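Local atomic coordinates of hypothetical protein, similar to alpha-acetolactate decarboxylase (Staphylococcus aureus subsp. aureus, PDB entry 1XV2), a protein that probably catalyses the decarboxylation of alpha-acetolactate to acetoin, as a zinc-containing member of the alpha-acetolactate decarboxylase family. Residues I39-F51 and R127-L139. Sequence-based numbering, arbitrary orientation.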
loop_
_atom_site.group_PDB
_atom_site.type_symbol
_atom_site.label_atom_id
_atom_site.label_comp_id
_atom_site.label_asym_id
_atom_site.label_seq_id
_atom_site.Cartn_x
_atom_site.Cartn_y
_atom_site.Cartn_z
ATOM N N ILE A 39 -6.309 -12.302 9.745
ATOM C CA ILE A 39 -5.162 -13.013 10.278
ATOM C C ILE A 39 -4.191 -12.030 10.916
ATOM O O ILE A 39 -4.210 -10.839 10.611
ATOM C CB ILE A 39 -4.422 -13.746 9.152
ATOM C CG1 ILE A 39 -3.911 -12.721 8.133
ATOM C CG2 ILE A 39 -5.357 -14.729 8.470
ATOM C CD1 ILE A 39 -3.265 -13.327 6.914
ATOM N N ALA A 40 -3.330 -12.542 11.786
ATOM C CA ALA A 40 -2.338 -11.713 12.456
ATOM C C ALA A 40 -1.431 -12.576 13.319
ATOM O O ALA A 40 -1.376 -13.798 13.169
ATOM C CB ALA A 40 -3.033 -10.652 13.321
ATOM N N THR A 41 -0.706 -11.920 14.215
ATOM C CA THR A 41 0.177 -12.593 15.146
ATOM C C THR A 41 0.319 -11.655 16.338
ATOM O O THR A 41 -0.153 -10.514 16.288
ATOM C CB THR A 41 1.552 -12.892 14.520
ATOM O OG1 THR A 41 2.390 -13.516 15.503
ATOM C CG2 THR A 41 2.206 -11.616 14.000
ATOM N N LEU A 42 0.942 -12.125 17.411
ATOM C CA LEU A 42 1.097 -11.292 18.600
ATOM C C LEU A 42 2.493 -10.701 18.727
ATOM O O LEU A 42 3.365 -10.957 17.902
ATOM C CB LEU A 42 0.772 -12.108 19.854
ATOM C CG LEU A 42 -0.623 -12.737 19.900
ATOM C CD1 LEU A 42 -0.799 -13.465 21.218
ATOM C CD2 LEU A 42 -1.690 -11.661 19.737
ATOM N N THR A 43 2.698 -9.905 19.772
ATOM C CA THR A 43 3.991 -9.281 20.010
ATOM C C THR A 43 5.083 -10.342 19.906
ATOM O O THR A 43 4.908 -11.464 20.375
ATOM C CB THR A 43 4.026 -8.618 21.408
ATOM O OG1 THR A 43 2.988 -7.632 21.491
ATOM C CG2 THR A 43 5.367 -7.950 21.655
ATOM N N GLY A 44 6.199 -9.980 19.274
ATOM C CA GLY A 44 7.302 -10.908 19.098
ATOM C C GLY A 44 6.970 -11.940 18.036
ATOM O O GLY A 44 7.687 -12.928 17.862
ATOM N N SER A 45 5.882 -11.681 17.311
ATOM C CA SER A 45 5.383 -12.570 16.266
ATOM C C SER A 45 5.035 -13.894 16.923
ATOM O O SER A 45 5.312 -14.969 16.391
ATOM C CB SER A 45 6.425 -12.792 15.169
ATOM O OG SER A 45 5.843 -13.476 14.065
ATOM N N ASP A 46 4.428 -13.797 18.100
ATOM C CA ASP A 46 4.046 -14.973 18.853
ATOM C C ASP A 46 2.797 -15.659 18.319
ATOM O O ASP A 46 1.690 -15.129 18.407
ATOM C CB ASP A 46 3.840 -14.615 20.327
ATOM C CG ASP A 46 3.251 -15.764 21.130
ATOM O OD1 ASP A 46 3.714 -16.913 20.961
ATOM O OD2 ASP A 46 2.328 -15.516 21.933
ATOM N N GLY A 47 2.993 -16.841 17.749
ATOM C CA GLY A 47 1.877 -17.616 17.254
ATOM C C GLY A 47 1.130 -17.133 16.030
ATOM O O GLY A 47 1.628 -16.342 15.228
ATOM N N GLU A 48 -0.098 -17.618 15.915
ATOM C CA GLU A 48 -0.958 -17.317 14.787
ATOM C C GLU A 48 -2.315 -16.817 15.240
ATOM O O GLU A 48 -3.014 -17.502 15.984
ATOM C CB GLU A 48 -1.157 -18.588 13.965
ATOM C CG GLU A 48 0.129 -19.330 13.641
ATOM C CD GLU A 48 1.037 -18.531 12.730
ATOM O OE1 GLU A 48 0.549 -17.546 12.137
ATOM O OE2 GLU A 48 2.229 -18.892 12.602
ATOM N N VAL A 49 -2.696 -15.630 14.780
ATOM C CA VAL A 49 -3.994 -15.080 15.133
ATOM C C VAL A 49 -4.970 -15.314 13.987
ATOM O O VAL A 49 -4.642 -15.078 12.826
ATOM C CB VAL A 49 -3.917 -13.561 15.402
ATOM C CG1 VAL A 49 -5.305 -13.015 15.708
ATOM C CG2 VAL A 49 -2.974 -13.289 16.564
ATOM N N ILE A 50 -6.160 -15.801 14.313
ATOM C CA ILE A 50 -7.188 -16.020 13.305
ATOM C C ILE A 50 -8.437 -15.261 13.738
ATOM O O ILE A 50 -8.997 -15.534 14.801
ATOM C CB ILE A 50 -7.579 -17.517 13.155
ATOM C CG1 ILE A 50 -6.348 -18.377 12.869
ATOM C CG2 ILE A 50 -8.589 -17.672 12.024
ATOM C CD1 ILE A 50 -5.551 -18.743 14.107
ATOM N N PHE A 51 -8.854 -14.290 12.933
ATOM C CA PHE A 51 -10.062 -13.530 13.234
ATOM C C PHE A 51 -11.193 -14.275 12.537
ATOM O O PHE A 51 -11.246 -14.327 11.308
ATOM C CB PHE A 51 -9.958 -12.102 12.696
ATOM C CG PHE A 51 -8.946 -11.249 13.416
ATOM C CD1 PHE A 51 -9.067 -11.003 14.781
ATOM C CD2 PHE A 51 -7.880 -10.682 12.726
ATOM C CE1 PHE A 51 -8.140 -10.202 15.450
ATOM C CE2 PHE A 51 -6.947 -9.879 13.388
ATOM C CZ PHE A 51 -7.079 -9.641 14.752
ATOM N N ARG A 127 1.713 -24.164 10.439
ATOM C CA ARG A 127 2.868 -23.890 11.271
ATOM C C ARG A 127 2.392 -22.906 12.327
ATOM O O ARG A 127 1.390 -22.212 12.133
ATOM C CB ARG A 127 4.032 -23.292 10.459
ATOM C CG ARG A 127 3.787 -21.925 9.826
ATOM C CD ARG A 127 4.033 -20.756 10.789
ATOM N NE ARG A 127 3.738 -19.467 10.158
ATOM C CZ ARG A 127 4.497 -18.883 9.235
ATOM N NH1 ARG A 127 5.620 -19.461 8.824
ATOM N NH2 ARG A 127 4.119 -17.728 8.699
HETATM N N MSE A 128 3.083 -22.881 13.459
HETATM C CA MSE A 128 2.754 -21.956 14.532
HETATM C C MSE A 128 4.040 -21.183 14.776
HETATM O O MSE A 128 4.976 -21.695 15.397
HETATM C CB MSE A 128 2.330 -22.711 15.795
HETATM C CG MSE A 128 1.105 -23.604 15.618
HETATM SE SE MSE A 128 1.548 -25.397 15.031
HETATM C CE MSE A 128 1.874 -26.216 16.757
HETATM N N MSE A 129 4.098 -19.961 14.260
HETATM C CA MSE A 129 5.296 -19.146 14.398
HETATM C C MSE A 129 5.751 -19.058 15.849
HETATM O O MSE A 129 5.003 -18.612 16.717
HETATM C CB MSE A 129 5.044 -17.738 13.849
HETATM C CG MSE A 129 6.315 -16.929 13.606
HETATM SE SE MSE A 129 7.388 -17.644 12.167
HETATM C CE MSE A 129 6.561 -16.707 10.690
ATOM N N PRO A 130 6.986 -19.506 16.133
ATOM C CA PRO A 130 7.511 -19.456 17.500
ATOM C C PRO A 130 7.818 -18.011 17.897
ATOM O O PRO A 130 8.376 -17.242 17.112
ATOM C CB PRO A 130 8.757 -20.330 17.421
ATOM C CG PRO A 130 9.231 -20.102 16.025
ATOM C CD PRO A 130 7.949 -20.153 15.223
ATOM N N ALA A 131 7.441 -17.647 19.116
ATOM C CA ALA A 131 7.654 -16.295 19.606
ATOM C C ALA A 131 9.123 -15.945 19.821
ATOM O O ALA A 131 9.955 -16.812 20.097
ATOM C CB ALA A 131 6.876 -16.089 20.903
ATOM N N GLN A 132 9.429 -14.660 19.675
ATOM C CA GLN A 132 10.779 -14.141 19.879
ATOM C C GLN A 132 10.724 -13.208 21.082
ATOM O O GLN A 132 9.672 -12.660 21.397
ATOM C CB GLN A 132 11.245 -13.328 18.667
ATOM C CG GLN A 132 12.133 -14.065 17.678
ATOM C CD GLN A 132 12.743 -13.121 16.655
ATOM O OE1 GLN A 132 13.363 -12.117 17.016
ATOM N NE2 GLN A 132 12.575 -13.438 15.376
ATOM N N GLN A 133 11.857 -13.036 21.750
ATOM C CA GLN A 133 11.946 -12.132 22.889
ATOM C C GLN A 133 12.920 -11.036 22.478
ATOM O O GLN A 133 13.935 -11.313 21.837
ATOM C CB GLN A 133 12.479 -12.862 24.125
ATOM C CG GLN A 133 11.599 -14.003 24.615
ATOM C CD GLN A 133 10.188 -13.554 24.936
ATOM O OE1 GLN A 133 9.983 -12.588 25.673
ATOM N NE2 GLN A 133 9.203 -14.259 24.385
ATOM N N PRO A 134 12.623 -9.775 22.828
ATOM C CA PRO A 134 13.513 -8.665 22.467
ATOM C C PRO A 134 14.871 -8.766 23.157
ATOM O O PRO A 134 14.971 -9.275 24.273
ATOM C CB PRO A 134 12.719 -7.434 22.903
ATOM C CG PRO A 134 11.934 -7.933 24.066
ATOM C CD PRO A 134 11.461 -9.289 23.591
ATOM N N PRO A 135 15.942 -8.299 22.492
ATOM C CA PRO A 135 15.986 -7.687 21.158
ATOM C C PRO A 135 15.590 -8.663 20.052
ATOM O O PRO A 135 15.992 -9.828 20.067
ATOM C CB PRO A 135 17.437 -7.238 21.040
ATOM C CG PRO A 135 18.161 -8.310 21.790
ATOM C CD PRO A 135 17.305 -8.449 23.033
ATOM N N TYR A 136 14.812 -8.177 19.091
ATOM C CA TYR A 136 14.337 -9.003 17.985
ATOM C C TYR A 136 15.323 -9.153 16.829
ATOM O O TYR A 136 16.271 -8.380 16.696
ATOM C CB TYR A 136 13.027 -8.431 17.447
ATOM C CG TYR A 136 11.921 -8.377 18.468
ATOM C CD1 TYR A 136 11.443 -9.543 19.071
ATOM C CD2 TYR A 136 11.337 -7.161 18.826
ATOM C CE1 TYR A 136 10.408 -9.498 20.007
ATOM C CE2 TYR A 136 10.301 -7.107 19.757
ATOM C CZ TYR A 136 9.843 -8.276 20.341
ATOM O OH TYR A 136 8.816 -8.224 21.252
ATOM N N THR A 137 15.086 -10.167 16.001
ATOM C CA THR A 137 15.909 -10.437 14.826
ATOM C C THR A 137 14.949 -10.552 13.648
ATOM O O THR A 137 13.734 -10.426 13.821
ATOM C CB THR A 137 16.671 -11.770 14.939
ATOM O OG1 THR A 137 15.731 -12.854 14.979
ATOM C CG2 THR A 137 17.529 -11.797 16.198
ATOM N N ARG A 138 15.484 -10.796 12.458
ATOM C CA ARG A 138 14.642 -10.937 11.276
ATOM C C ARG A 138 13.728 -12.146 11.480
ATOM O O ARG A 138 14.167 -13.198 11.940
ATOM C CB ARG A 138 15.509 -11.104 10.026
ATOM C CG ARG A 138 16.463 -9.937 9.795
ATOM C CD ARG A 138 17.181 -10.058 8.463
ATOM N NE ARG A 138 16.268 -9.890 7.337
ATOM C CZ ARG A 138 15.714 -8.733 6.987
ATOM N NH1 ARG A 138 15.981 -7.628 7.670
ATOM N NH2 ARG A 138 14.886 -8.682 5.954
ATOM N N LEU A 139 12.457 -11.982 11.138
ATOM C CA LEU A 139 11.461 -13.034 11.319
ATOM C C LEU A 139 11.783 -14.366 10.642
ATOM O O LEU A 139 11.247 -15.410 11.024
ATOM C CB LEU A 139 10.096 -12.531 10.847
ATOM C CG LEU A 139 8.892 -13.376 11.262
ATOM C CD1 LEU A 139 8.895 -13.564 12.772
ATOM C CD2 LEU A 139 7.611 -12.699 10.811
HETATM O O HOH W 1 9.165 -14.696 16.077
HETATM O O HOH W 2 4.007 -19.241 19.162
HETATM O O HOH W 3 2.103 -16.367 10.455
#
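Glu48 joins the hairpin 39-51 to the loop 127-139 through one carboxylate oxygen. OE2 of Glu48 accepts a nearly straight bond from Met129 N (2.7 Å) on its anti side, somewhat out of the carboxylate plane. The same OE2 forms a salt bridge with Arg127 NE at 2.9 Å, though as a hydrogen bond it is weak. Arg127 presents the edge of its guanidinium, whose plane is tilted by only 16° from that of the carboxylate. The Glu48 chain points toward the loop and bends at chi2, leaving OE2 beside Met129 N. A water links Glu48 OE1 to Arg127 NH2, while NH1 is held by Gln146. Further along, Gly47 N donates to Met129 O and Gln132 N to Gly44 O. With chi1 at -171°, Ser45 turns OG away from its own N, to where it touches both Leu139 CD1 and Met129 CG. The methyl of Ala131 packs against Asp46 CB at 3.4 Å. At the turn, Tyr136 brings CE1 within 3.5 Å of Gly44 CA, and its OH meets Thr43 CG2. Opposite Leu42 the hairpin takes up an extra residue, Ser45 and Asp46 together forming a G1 beta bulge. The Glu48 side chain comes about 4 Å from the zinc bound by His176, His178 and His189, so this end of the contact borders the metal site. The hairpin joins strands 37-42 and 48-52 of the mixed sheet, and the loop packed on it runs from strand 120-127 to helix 140-143.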